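Local coordinates for alpha-11 giardin (PDB 2II2), which binds calcium as an unusual member of the annexin family and probably takes part in calcium-dependent phospholipid binding and in the parasite's attachment cytoskeleton, at residues 151-156 with 182-187; 158-163 with 191-196; 234-239 with 268-273; 278-283 with 304-309. One frame throughout, in Å; residues are numbered along the deposited sequence.

How the interactions relate
All four contacts belong to the all-helical annexin fold and come in two pairs. Interactions 1 and 2 have centres 10 Å apart and touch through the R153-D159 salt bridge; their segments alternate along the chain, one tying the loop before helix 156-169 to the turn after helix 175-184, the other packing helix 156-169 on helix 187-201. Interactions 3 and 4 follow in series, their centres 11 Å apart, and meet where W306 packs on V236 and A270. The pairs do not touch: interactions 2 and 3 have centres 22 Å apart and nearest atoms about 6 Å apart. None includes the calcium-binding residues I60 and E66; the four contacts hold helices and connecting loops together.

Interaction 1 (151-156 with 182-187)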
loop_
_atom_site.group_PDB
_atom_site.type_symbol
_atom_site.label_atom_id
_atom_site.label_comp_id
_atom_site.label_asym_id
_atom_site.label_seq_id
_atom_site.Cartn_x
_atom_site.Cartn_y
_atom_site.Cartn_z
ATOM N N THR A 151 -12.370 -18.479 4.916
ATOM C CA THR A 151 -13.403 -19.402 5.363
ATOM C C THR A 151 -13.100 -19.785 6.805
ATOM O O THR A 151 -11.937 -19.917 7.190
ATOM C CB THR A 151 -13.482 -20.702 4.509
ATOM O OG1 THR A 151 -12.250 -21.415 4.568
ATOM C CG2 THR A 151 -13.838 -20.440 3.051
ATOM N N PRO A 152 -14.151 -19.935 7.620
ATOM C CA PRO A 152 -13.905 -20.361 8.996
ATOM C C PRO A 152 -13.341 -21.773 9.064
ATOM O O PRO A 152 -13.719 -22.628 8.249
ATOM C CB PRO A 152 -15.302 -20.338 9.623
ATOM C CG PRO A 152 -16.108 -19.476 8.733
ATOM C CD PRO A 152 -15.582 -19.674 7.365
ATOM N N ARG A 153 -12.474 -22.029 10.052
ATOM C CA ARG A 153 -11.936 -23.374 10.281
ATOM C C ARG A 153 -12.366 -23.969 11.596
ATOM O O ARG A 153 -12.250 -25.170 11.764
ATOM C CB ARG A 153 -10.409 -23.380 10.193
ATOM C CG ARG A 153 -9.886 -22.948 8.826
ATOM C CD ARG A 153 -8.358 -22.888 8.791
ATOM N NE ARG A 153 -7.809 -21.879 9.695
ATOM C CZ ARG A 153 -7.419 -20.653 9.341
ATOM N NH1 ARG A 153 -7.530 -20.224 8.079
ATOM N NH2 ARG A 153 -6.902 -19.848 10.266
ATOM N N GLY A 154 -12.805 -23.148 12.553
ATOM C CA GLY A 154 -13.207 -23.695 13.856
ATOM C C GLY A 154 -12.058 -24.358 14.594
ATOM O O GLY A 154 -12.252 -25.300 15.349
ATOM N N SER A 155 -10.839 -23.877 14.355
ATOM C CA SER A 155 -9.652 -24.470 14.975
ATOM C C SER A 155 -8.719 -23.380 15.523
ATOM O O SER A 155 -7.513 -23.370 15.231
ATOM C CB SER A 155 -8.910 -25.381 13.974
ATOM O OG SER A 155 -8.512 -24.673 12.814
ATOM N N VAL A 156 -9.251 -22.480 16.340
ATOM C CA VAL A 156 -8.540 -21.263 16.727
ATOM C C VAL A 156 -7.309 -21.638 17.548
ATOM O O VAL A 156 -6.202 -21.138 17.279
ATOM C CB VAL A 156 -9.437 -20.252 17.484
ATOM C CG1 VAL A 156 -8.607 -19.219 18.227
ATOM C CG2 VAL A 156 -10.456 -19.597 16.537
ATOM N N ILE A 182 -2.824 -17.346 7.393
ATOM C CA ILE A 182 -3.169 -15.935 7.550
ATOM C C ILE A 182 -4.142 -15.463 6.463
ATOM O O ILE A 182 -5.173 -14.855 6.754
ATOM C CB ILE A 182 -1.904 -15.075 7.544
ATOM C CG1 ILE A 182 -1.032 -15.378 8.765
ATOM C CG2 ILE A 182 -2.253 -13.606 7.561
ATOM C CD1 ILE A 182 0.359 -14.794 8.699
ATOM N N ILE A 183 -3.809 -15.767 5.206
ATOM C CA ILE A 183 -4.603 -15.281 4.076
ATOM C C ILE A 183 -6.033 -15.824 4.019
ATOM O O ILE A 183 -6.928 -15.138 3.498
ATOM C CB ILE A 183 -3.880 -15.562 2.704
ATOM C CG1 ILE A 183 -2.603 -14.743 2.555
ATOM C CG2 ILE A 183 -4.854 -15.469 1.506
ATOM C CD1 ILE A 183 -2.840 -13.299 2.314
ATOM N N THR A 184 -6.245 -17.029 4.547
ATOM C CA THR A 184 -7.568 -17.637 4.491
ATOM C C THR A 184 -8.369 -17.468 5.772
ATOM O O THR A 184 -9.485 -17.976 5.854
ATOM C CB THR A 184 -7.510 -19.153 4.158
ATOM O OG1 THR A 184 -6.839 -19.857 5.209
ATOM C CG2 THR A 184 -6.808 -19.430 2.830
ATOM N N SER A 185 -7.846 -16.758 6.765
ATOM C CA SER A 185 -8.583 -16.581 8.017
ATOM C C SER A 185 -9.659 -15.555 7.857
ATOM O O SER A 185 -9.423 -14.487 7.297
ATOM C CB SER A 185 -7.662 -16.102 9.147
ATOM O OG SER A 185 -6.676 -17.052 9.513
ATOM N N THR A 186 -10.830 -15.849 8.418
ATOM C CA THR A 186 -11.810 -14.790 8.574
ATOM C C THR A 186 -11.341 -13.789 9.640
ATOM O O THR A 186 -10.543 -14.131 10.518
ATOM C CB THR A 186 -13.186 -15.332 8.986
ATOM O OG1 THR A 186 -13.075 -15.904 10.293
ATOM C CG2 THR A 186 -13.701 -16.356 7.997
ATOM N N ALA A 187 -11.874 -12.576 9.584
ATOM C CA ALA A 187 -11.519 -11.570 10.587
ATOM C C ALA A 187 -11.928 -12.027 11.983
ATOM O O ALA A 187 -11.189 -11.828 12.945
ATOM C CB ALA A 187 -12.146 -10.214 10.273
HETATM O O HOH W 1 -10.699 -18.563 9.391
#
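R153 reaches from the segment 151-156, the loop leading into helix 156-169, to S185, in the short turn that joins helix 175-184 to helix 187-201 of this all-helical annexin fold. The contact thus links a loop between helices to a helix-helix corner, near the protein surface.

Two direct hydrogen bonds cross it. The backbone bond runs from T151 N to T184 O at 3.1 Å. In the side-chain bond, R153 NH2 donates a hydrogen bond to S185 OG at 2.9 Å with an N-H...O angle of 161°, and the oxygen lies 12° out of the guanidinium plane, an edge-on approach. The chain of R153 bends at chi3 (-64°), which turns NE out of the extended line. With NE paired to D159 in a salt bridge and NH2 bonded to S185, rotation of the group is restricted. S185 OG also bonds to L181 O one turn back. T184 OG1 stands 3.0 Å from R153 NH1, but the angle is poor for a hydrogen bond; its bond is to R180 O.

A water adds a bridge between backbones, donating to T151 O at 2.9 Å and accepting from T186 N at the same distance. Its oxygen also lies over one face of the R153 guanidinium, offset toward the rim.

The apolar part is small. T186 turns OG1 to E189 N, capping the start of helix 187-201, while its methyl meets the T151-P152 peptide link: T186 CG2 sits 3.6 Å from P152 N and 3.9 Å from P152 CD.

Interaction 2 (158-163 with 191-196); sequences SDAEVL and KEINHR
I193 fits against D159, A160 and L163 where helix 187-201 packs on helix 156-169, a helix-helix crossing within the annexin fold. The short axes approach to 8.5 Å and cross at -57°. The backbones come nearest at A160 and I193, where alanine contributes a single methyl to the interface.

Apolar contacts carry the interface. The two branches of I193 part company: CG2, anti to the backbone N, lies 3.9 Å from L163 CD1, whereas CG1, anti to the carbonyl carbon (chi1 -67°), leads the longer arm to D159. L163 and I193 meet at about a right angle, methyl against methyl. The A160 methyl meets I193 CG2 more loosely and lies nearer the I193 carbonyl oxygen and the first side-chain carbon of R196, with A160 CB 3.7 Å from R196 CB. R196 therefore joins through the base of its side chain, and the bend at chi3 comes beyond the touching atom.

The polar component is indirect, since no hydrogen bond passes between segments 158-163 and 191-196. D159 is buried, but its carboxylate is paired: OD2 has R153 as its partner and OD1 accepts from S155 OG, both in the preceding loop. These bonds fix the acid group beside the isoleucine and probably favour its charged form. R153 also touches I193, so the ion pair borders the apolar layer. The end methyl of isoleucine meets both the stem and the head of the aspartate: I193 CD1 is 3.8 Å from D159 CB and 3.6 Å from D159 OD2.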
loop_
_atom_site.group_PDB
_atom_site.type_symbol
_atom_site.label_atom_id
_atom_site.label_comp_id
_atom_site.label_asym_id
_atom_site.label_seq_id
_atom_site.Cartn_x
_atom_site.Cartn_y
_atom_site.Cartn_z
ATOM N N SER A 158 -5.583 -24.522 17.729
ATOM C CA SER A 158 -4.562 -25.202 16.951
ATOM C C SER A 158 -3.906 -24.269 15.928
ATOM O O SER A 158 -2.709 -24.396 15.663
ATOM C CB SER A 158 -5.064 -26.489 16.308
ATOM O OG SER A 158 -6.156 -26.289 15.448
ATOM N N ASP A 159 -4.654 -23.310 15.384
ATOM C CA ASP A 159 -4.082 -22.361 14.446
ATOM C C ASP A 159 -3.058 -21.457 15.131
ATOM O O ASP A 159 -2.010 -21.145 14.562
ATOM C CB ASP A 159 -5.193 -21.518 13.839
ATOM C CG ASP A 159 -6.052 -22.268 12.833
ATOM O OD1 ASP A 159 -5.723 -23.416 12.466
ATOM O OD2 ASP A 159 -7.085 -21.677 12.435
ATOM N N ALA A 160 -3.352 -21.028 16.351
ATOM C CA ALA A 160 -2.369 -20.284 17.118
ATOM C C ALA A 160 -1.080 -21.095 17.359
ATOM O O ALA A 160 0.015 -20.554 17.284
ATOM C CB ALA A 160 -2.961 -19.813 18.423
ATOM N N GLU A 161 -1.240 -22.399 17.620
ATOM C CA GLU A 161 -0.105 -23.278 17.784
ATOM C C GLU A 161 0.689 -23.434 16.475
ATOM O O GLU A 161 1.902 -23.489 16.512
ATOM C CB GLU A 161 -0.546 -24.640 18.331
ATOM C CG GLU A 161 -0.885 -24.641 19.810
ATOM C CD GLU A 161 0.321 -24.583 20.747
ATOM O OE1 GLU A 161 1.489 -24.513 20.296
ATOM O OE2 GLU A 161 0.067 -24.602 21.971
ATOM N N VAL A 162 0.015 -23.463 15.323
ATOM C CA VAL A 162 0.691 -23.545 14.030
ATOM C C VAL A 162 1.576 -22.297 13.873
ATOM O O VAL A 162 2.747 -22.390 13.441
ATOM C CB VAL A 162 -0.320 -23.653 12.850
ATOM C CG1 VAL A 162 0.386 -23.454 11.489
ATOM C CG2 VAL A 162 -1.043 -24.984 12.891
ATOM N N LEU A 163 1.044 -21.124 14.213
ATOM C CA LEU A 163 1.862 -19.925 14.154
ATOM C C LEU A 163 3.034 -19.957 15.130
ATOM O O LEU A 163 4.146 -19.582 14.771
ATOM C CB LEU A 163 1.038 -18.657 14.389
ATOM C CG LEU A 163 0.029 -18.342 13.287
ATOM C CD1 LEU A 163 -0.760 -17.096 13.639
ATOM C CD2 LEU A 163 0.726 -18.155 11.920
ATOM N N LYS A 191 -8.989 -12.651 14.865
ATOM C CA LYS A 191 -8.878 -11.873 16.096
ATOM C C LYS A 191 -8.629 -12.835 17.274
ATOM O O LYS A 191 -7.804 -12.555 18.169
ATOM C CB LYS A 191 -10.171 -11.097 16.330
ATOM C CG LYS A 191 -10.103 -10.107 17.478
ATOM C CD LYS A 191 -11.375 -9.309 17.657
ATOM C CE LYS A 191 -11.164 -8.253 18.741
ATOM N NZ LYS A 191 -12.389 -7.420 18.881
ATOM N N GLU A 192 -9.345 -13.967 17.271
ATOM C CA GLU A 192 -9.174 -14.964 18.315
ATOM C C GLU A 192 -7.815 -15.695 18.239
ATOM O O GLU A 192 -7.176 -15.949 19.271
ATOM C CB GLU A 192 -10.323 -15.956 18.256
ATOM C CG GLU A 192 -11.659 -15.280 18.509
ATOM C CD GLU A 192 -12.869 -16.045 17.976
ATOM O OE1 GLU A 192 -12.711 -17.174 17.455
ATOM O OE2 GLU A 192 -13.998 -15.493 18.079
ATOM N N ILE A 193 -7.365 -16.023 17.019
ATOM C CA ILE A 193 -6.080 -16.671 16.817
ATOM C C ILE A 193 -4.961 -15.770 17.330
ATOM O O ILE A 193 -4.044 -16.237 18.028
ATOM C CB ILE A 193 -5.877 -17.033 15.331
ATOM C CG1 ILE A 193 -6.870 -18.131 14.912
ATOM C CG2 ILE A 193 -4.427 -17.408 15.041
ATOM C CD1 ILE A 193 -6.994 -18.246 13.379
ATOM N N ASN A 194 -5.062 -14.482 16.984
ATOM C CA ASN A 194 -4.092 -13.510 17.407
ATOM C C ASN A 194 -3.997 -13.415 18.929
ATOM O O ASN A 194 -2.894 -13.437 19.500
ATOM C CB ASN A 194 -4.436 -12.160 16.782
ATOM C CG ASN A 194 -3.470 -11.090 17.152
ATOM O OD1 ASN A 194 -2.284 -11.154 16.784
ATOM N ND2 ASN A 194 -3.949 -10.068 17.860
ATOM N N HIS A 195 -5.140 -13.319 19.588
ATOM C CA HIS A 195 -5.125 -13.255 21.032
ATOM C C HIS A 195 -4.523 -14.510 21.637
ATOM O O HIS A 195 -3.703 -14.433 22.564
ATOM C CB HIS A 195 -6.546 -13.053 21.544
ATOM C CG HIS A 195 -6.672 -13.176 23.034
ATOM N ND1 HIS A 195 -6.004 -12.338 23.897
ATOM C CD2 HIS A 195 -7.383 -14.029 23.807
ATOM C CE1 HIS A 195 -6.302 -12.662 25.142
ATOM N NE2 HIS A 195 -7.134 -13.687 25.116
ATOM N N ARG A 196 -4.909 -15.675 21.111
ATOM C CA ARG A 196 -4.385 -16.935 21.665
ATOM C C ARG A 196 -2.870 -17.002 21.479
ATOM O O ARG A 196 -2.157 -17.488 22.379
ATOM C CB ARG A 196 -5.076 -18.127 20.998
ATOM C CG ARG A 196 -6.558 -18.355 21.384
ATOM C CD ARG A 196 -7.080 -19.678 20.863
ATOM N NE ARG A 196 -6.965 -20.787 21.818
ATOM C CZ ARG A 196 -7.889 -21.120 22.718
ATOM N NH1 ARG A 196 -9.017 -20.425 22.813
ATOM N NH2 ARG A 196 -7.683 -22.146 23.537
#

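Interaction 3 (234-239 with 268-273); sequences RAVAYA and KFAWVH
R234 sets its CG anti to the backbone N (chi1 -165°), while H273 sets its CG anti to its carbonyl carbon; chi1 of H273 thus directs CG toward helix 232-244, and chi2 turns the face of the imidazole to the stem of R234. This joins helix 232-244 to the short helix 270-274 in the annexin fold.

The principal interaction is CH-pi: R234 CB lies 3.7 Å from the centroid of the H273 ring and 15° off its normal. R234 N also lies over a face of the ring. Beyond CB the arginine chain is extended to NE, and its guanidinium plane is only 13° from that of the imidazole, yet R234 NE stays 4.3 Å from H273 ND1, with no direct bond. A water links the two residues instead, accepting from R234 NE and donating to H273 O.

Alanines form the closer backbone approach. A237 and A270 have CA atoms 4.9 Å apart, and A237 CB lies 3.4 Å from A270 O. V236 places CG1 3.9 Å from A270 CB, and W306 touches both V236 and A270, extending the buried layer toward helix 298-306. Nearer H273, A237 CB meets H273 CB at 3.7 Å.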
loop_
_atom_site.group_PDB
_atom_site.type_symbol
_atom_site.label_atom_id
_atom_site.label_comp_id
_atom_site.label_asym_id
_atom_site.label_seq_id
_atom_site.Cartn_x
_atom_site.Cartn_y
_atom_site.Cartn_z
ATOM N N ARG A 234 -5.133 -0.893 9.784
ATOM C CA ARG A 234 -3.982 -1.272 10.584
ATOM C C ARG A 234 -2.843 -1.784 9.698
ATOM O O ARG A 234 -1.667 -1.556 9.989
ATOM C CB ARG A 234 -4.396 -2.298 11.657
ATOM C CG ARG A 234 -3.375 -2.468 12.749
ATOM C CD ARG A 234 -3.988 -3.203 13.891
ATOM N NE ARG A 234 -3.076 -3.306 15.006
ATOM C CZ ARG A 234 -3.348 -3.930 16.146
ATOM N NH1 ARG A 234 -4.540 -4.484 16.312
ATOM N NH2 ARG A 234 -2.425 -3.987 17.104
ATOM N N ALA A 235 -3.190 -2.528 8.645
ATOM C CA ALA A 235 -2.191 -2.951 7.675
ATOM C C ALA A 235 -1.552 -1.724 7.020
ATOM O O ALA A 235 -0.337 -1.705 6.832
ATOM C CB ALA A 235 -2.810 -3.830 6.610
ATOM N N VAL A 236 -2.388 -0.736 6.679
ATOM C CA VAL A 236 -1.873 0.479 6.076
ATOM C C VAL A 236 -0.961 1.220 7.056
ATOM O O VAL A 236 0.117 1.678 6.688
ATOM C CB VAL A 236 -3.023 1.377 5.599
ATOM C CG1 VAL A 236 -2.504 2.728 5.085
ATOM C CG2 VAL A 236 -3.824 0.695 4.515
ATOM N N ALA A 237 -1.391 1.332 8.316
ATOM C CA ALA A 237 -0.555 1.978 9.333
ATOM C C ALA A 237 0.790 1.266 9.470
ATOM O O ALA A 237 1.830 1.933 9.564
ATOM C CB ALA A 237 -1.259 1.984 10.664
ATOM N N TYR A 238 0.797 -0.068 9.529
ATOM C CA TYR A 238 2.061 -0.818 9.636
ATOM C C TYR A 238 2.953 -0.539 8.425
ATOM O O TYR A 238 4.149 -0.295 8.579
ATOM C CB TYR A 238 1.762 -2.324 9.770
ATOM C CG TYR A 238 3.048 -3.104 9.698
ATOM C CD1 TYR A 238 3.836 -3.305 10.822
ATOM C CD2 TYR A 238 3.506 -3.609 8.484
ATOM C CE1 TYR A 238 5.039 -3.971 10.718
ATOM C CE2 TYR A 238 4.706 -4.256 8.359
ATOM C CZ TYR A 238 5.479 -4.453 9.465
ATOM O OH TYR A 238 6.682 -5.104 9.315
ATOM N N ALA A 239 2.377 -0.573 7.228
ATOM C CA ALA A 239 3.146 -0.340 6.020
ATOM C C ALA A 239 3.758 1.063 6.051
ATOM O O ALA A 239 4.924 1.265 5.672
ATOM C CB ALA A 239 2.297 -0.533 4.802
ATOM N N LYS A 268 -8.552 5.972 5.516
ATOM C CA LYS A 268 -8.354 7.275 6.129
ATOM C C LYS A 268 -8.032 7.241 7.609
ATOM O O LYS A 268 -7.395 8.165 8.097
ATOM C CB LYS A 268 -9.568 8.182 5.879
ATOM C CG LYS A 268 -10.866 7.641 6.481
ATOM C CD LYS A 268 -12.036 8.545 6.202
ATOM C CE LYS A 268 -13.378 7.925 6.658
ATOM N NZ LYS A 268 -14.555 8.868 6.546
ATOM N N PHE A 269 -8.472 6.199 8.331
ATOM C CA PHE A 269 -8.159 6.090 9.755
ATOM C C PHE A 269 -6.893 5.332 10.080
ATOM O O PHE A 269 -6.713 4.923 11.225
ATOM C CB PHE A 269 -9.341 5.520 10.551
ATOM C CG PHE A 269 -10.571 6.375 10.483
ATOM C CD1 PHE A 269 -11.758 5.867 10.001
ATOM C CD2 PHE A 269 -10.529 7.705 10.905
ATOM C CE1 PHE A 269 -12.903 6.665 9.944
ATOM C CE2 PHE A 269 -11.676 8.497 10.859
ATOM C CZ PHE A 269 -12.845 7.984 10.350
ATOM N N ALA A 270 -6.002 5.179 9.098
ATOM C CA ALA A 270 -4.706 4.588 9.418
ATOM C C ALA A 270 -4.038 5.259 10.621
ATOM O O ALA A 270 -3.333 4.612 11.377
ATOM C CB ALA A 270 -3.751 4.644 8.224
ATOM N N TRP A 271 -4.236 6.568 10.784
ATOM C CA TRP A 271 -3.608 7.305 11.906
ATOM C C TRP A 271 -4.025 6.771 13.274
ATOM O O TRP A 271 -3.274 6.880 14.238
ATOM C CB TRP A 271 -3.886 8.814 11.806
ATOM C CG TRP A 271 -5.306 9.203 11.703
ATOM C CD1 TRP A 271 -5.977 9.540 10.565
ATOM C CD2 TRP A 271 -6.203 9.418 12.790
ATOM N NE1 TRP A 271 -7.265 9.905 10.876
ATOM C CE2 TRP A 271 -7.436 9.826 12.235
ATOM C CE3 TRP A 271 -6.102 9.262 14.183
ATOM C CZ2 TRP A 271 -8.571 10.123 13.034
ATOM C CZ3 TRP A 271 -7.208 9.542 14.967
ATOM C CH2 TRP A 271 -8.436 9.950 14.389
ATOM N N VAL A 272 -5.219 6.200 13.363
ATOM C CA VAL A 272 -5.691 5.586 14.621
ATOM C C VAL A 272 -4.749 4.467 15.034
ATOM O O VAL A 272 -4.328 4.373 16.180
ATOM C CB VAL A 272 -7.138 5.011 14.453
ATOM C CG1 VAL A 272 -7.581 4.255 15.708
ATOM C CG2 VAL A 272 -8.145 6.127 14.132
ATOM N N HIS A 273 -4.466 3.580 14.086
ATOM C CA HIS A 273 -3.613 2.440 14.341
ATOM C C HIS A 273 -2.160 2.803 14.404
ATOM O O HIS A 273 -1.373 2.087 15.009
ATOM C CB HIS A 273 -3.807 1.389 13.276
ATOM C CG HIS A 273 -5.203 0.908 13.197
ATOM N ND1 HIS A 273 -5.728 0.016 14.101
ATOM C CD2 HIS A 273 -6.198 1.210 12.333
ATOM C CE1 HIS A 273 -6.984 -0.231 13.779
ATOM N NE2 HIS A 273 -7.293 0.469 12.706
HETATM O O HOH W 2 -1.232 -0.908 15.154
#

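Interaction 4 (278-283 with 304-309); sequences GVMRDD and MFWKLA
M280 places its terminal methyl over W306, joining the start of helix 280-287 to the end of helix 298-306 in the C-terminal part of the annexin fold. M280 CE is 3.6 Å from the centroid of the five-membered ring of W306 and 9° off its normal, a CH-pi contact. M280 SD stands 5.1 Å from the centroid of the six-membered ring of W306, obliquely placed, a Met-aromatic contact.

A second first-shell contact is polar. R281 NE donates to L308 O at 2.6 Å, a short bond with the oxygen in the guanidinium plane; on the acceptor side the donor stands 40° out of the carbonyl plane. The aliphatic part of R281 also packs on L308, whose CD1 reaches M280 CG at 4.1 Å. A water donates to K307 O and accepts a weak bond from R281 NH2.

Farther out, the Schellman motif at K307, with its positive phi, turns the chain after helix 298-306 so that L308 faces helix 280-287. W306 is steadied by its NE1 bond to T260 and by an edge-to-face contact with F240. M280 runs out extended from CG, with chi3 at 165°, which brings CE within 3.6 Å of W306 CE2.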
loop_
_atom_site.group_PDB
_atom_site.type_symbol
_atom_site.label_atom_id
_atom_site.label_comp_id
_atom_site.label_asym_id
_atom_site.label_seq_id
_atom_site.Cartn_x
_atom_site.Cartn_y
_atom_site.Cartn_z
ATOM N N GLY A 278 3.592 6.180 17.169
ATOM C CA GLY A 278 3.769 7.597 17.333
ATOM C C GLY A 278 2.550 8.289 16.822
ATOM O O GLY A 278 1.547 7.649 16.475
ATOM N N VAL A 279 2.617 9.606 16.816
ATOM C CA VAL A 279 1.552 10.404 16.268
ATOM C C VAL A 279 1.853 10.523 14.774
ATOM O O VAL A 279 2.897 11.064 14.384
ATOM C CB VAL A 279 1.476 11.795 16.940
ATOM C CG1 VAL A 279 0.354 12.598 16.332
ATOM C CG2 VAL A 279 1.253 11.661 18.464
ATOM N N MET A 280 0.964 9.997 13.919
ATOM C CA MET A 280 1.261 9.967 12.484
ATOM C C MET A 280 1.576 11.348 11.930
ATOM O O MET A 280 2.515 11.498 11.168
ATOM C CB MET A 280 0.117 9.309 11.715
ATOM C CG MET A 280 0.469 8.945 10.289
ATOM S SD MET A 280 -0.895 7.997 9.544
ATOM C CE MET A 280 -0.429 8.100 7.815
ATOM N N ARG A 281 0.778 12.351 12.288
ATOM C CA ARG A 281 1.037 13.700 11.835
ATOM C C ARG A 281 2.440 14.162 12.233
ATOM O O ARG A 281 3.170 14.706 11.416
ATOM C CB ARG A 281 -0.022 14.656 12.385
ATOM C CG ARG A 281 0.270 16.131 12.123
ATOM C CD ARG A 281 -0.744 17.079 12.775
ATOM N NE ARG A 281 -2.080 16.937 12.208
ATOM C CZ ARG A 281 -3.185 16.701 12.910
ATOM N NH1 ARG A 281 -3.141 16.585 14.238
ATOM N NH2 ARG A 281 -4.340 16.599 12.280
ATOM N N ASP A 282 2.798 13.952 13.492
ATOM C CA ASP A 282 4.101 14.401 13.983
ATOM C C ASP A 282 5.262 13.665 13.301
ATOM O O ASP A 282 6.314 14.243 13.025
ATOM C CB ASP A 282 4.206 14.222 15.504
ATOM C CG ASP A 282 3.133 15.007 16.283
ATOM O OD1 ASP A 282 2.468 15.905 15.715
ATOM O OD2 ASP A 282 2.968 14.703 17.485
ATOM N N ASP A 283 5.076 12.379 13.029
ATOM C CA ASP A 283 6.128 11.601 12.414
ATOM C C ASP A 283 6.317 11.915 10.934
ATOM O O ASP A 283 7.441 11.892 10.420
ATOM C CB ASP A 283 5.899 10.118 12.618
ATOM C CG ASP A 283 6.206 9.661 14.036
ATOM O OD1 ASP A 283 6.556 10.495 14.901
ATOM O OD2 ASP A 283 6.092 8.439 14.260
ATOM N N MET A 304 -1.426 16.618 3.460
ATOM C CA MET A 304 -2.663 16.965 2.780
ATOM C C MET A 304 -3.467 15.724 2.436
ATOM O O MET A 304 -4.681 15.698 2.702
ATOM C CB MET A 304 -2.373 17.846 1.553
ATOM C CG MET A 304 -3.586 18.253 0.734
ATOM S SD MET A 304 -4.190 16.992 -0.423
ATOM C CE MET A 304 -2.759 16.813 -1.509
ATOM N N PHE A 305 -2.843 14.724 1.827
ATOM C CA PHE A 305 -3.615 13.566 1.419
ATOM C C PHE A 305 -4.203 12.799 2.611
ATOM O O PHE A 305 -5.284 12.206 2.491
ATOM C CB PHE A 305 -2.794 12.631 0.533
ATOM C CG PHE A 305 -2.752 13.011 -0.921
ATOM C CD1 PHE A 305 -1.531 13.238 -1.567
ATOM C CD2 PHE A 305 -3.920 13.068 -1.674
ATOM C CE1 PHE A 305 -1.495 13.575 -2.919
ATOM C CE2 PHE A 305 -3.911 13.416 -3.026
ATOM C CZ PHE A 305 -2.672 13.658 -3.661
ATOM N N TRP A 306 -3.528 12.826 3.748
ATOM C CA TRP A 306 -4.011 12.127 4.928
ATOM C C TRP A 306 -4.894 12.990 5.803
ATOM O O TRP A 306 -5.369 12.523 6.835
ATOM C CB TRP A 306 -2.828 11.610 5.759
ATOM C CG TRP A 306 -2.196 10.409 5.185
ATOM C CD1 TRP A 306 -0.964 10.314 4.590
ATOM C CD2 TRP A 306 -2.763 9.095 5.149
ATOM N NE1 TRP A 306 -0.741 9.023 4.175
ATOM C CE2 TRP A 306 -1.849 8.263 4.484
ATOM C CE3 TRP A 306 -3.969 8.550 5.603
ATOM C CZ2 TRP A 306 -2.092 6.899 4.282
ATOM C CZ3 TRP A 306 -4.216 7.201 5.395
ATOM C CH2 TRP A 306 -3.289 6.405 4.732
ATOM N N LYS A 307 -5.136 14.243 5.397
ATOM C CA LYS A 307 -5.996 15.153 6.204
ATOM C C LYS A 307 -5.405 15.374 7.590
ATOM O O LYS A 307 -6.128 15.442 8.594
ATOM C CB LYS A 307 -7.467 14.706 6.248
ATOM C CG LYS A 307 -8.099 14.732 4.882
ATOM C CD LYS A 307 -9.599 14.522 4.963
ATOM C CE LYS A 307 -10.219 14.676 3.589
ATOM N NZ LYS A 307 -11.676 14.357 3.641
ATOM N N LEU A 308 -4.087 15.526 7.619
ATOM C CA LEU A 308 -3.349 15.768 8.853
ATOM C C LEU A 308 -2.620 17.109 8.825
ATOM O O LEU A 308 -1.723 17.336 9.656
ATOM C CB LEU A 308 -2.347 14.640 9.072
ATOM C CG LEU A 308 -2.892 13.221 9.266
ATOM C CD1 LEU A 308 -1.727 12.224 9.315
ATOM C CD2 LEU A 308 -3.759 13.136 10.529
ATOM N N ALA A 309 -2.950 17.956 7.845
ATOM C CA ALA A 309 -2.289 19.252 7.657
ATOM C C ALA A 309 -2.773 20.234 8.702
ATOM O O ALA A 309 -1.986 21.027 9.201
ATOM C CB ALA A 309 -2.530 19.796 6.245
HETATM O O HOH W 3 -6.100 17.571 10.260
#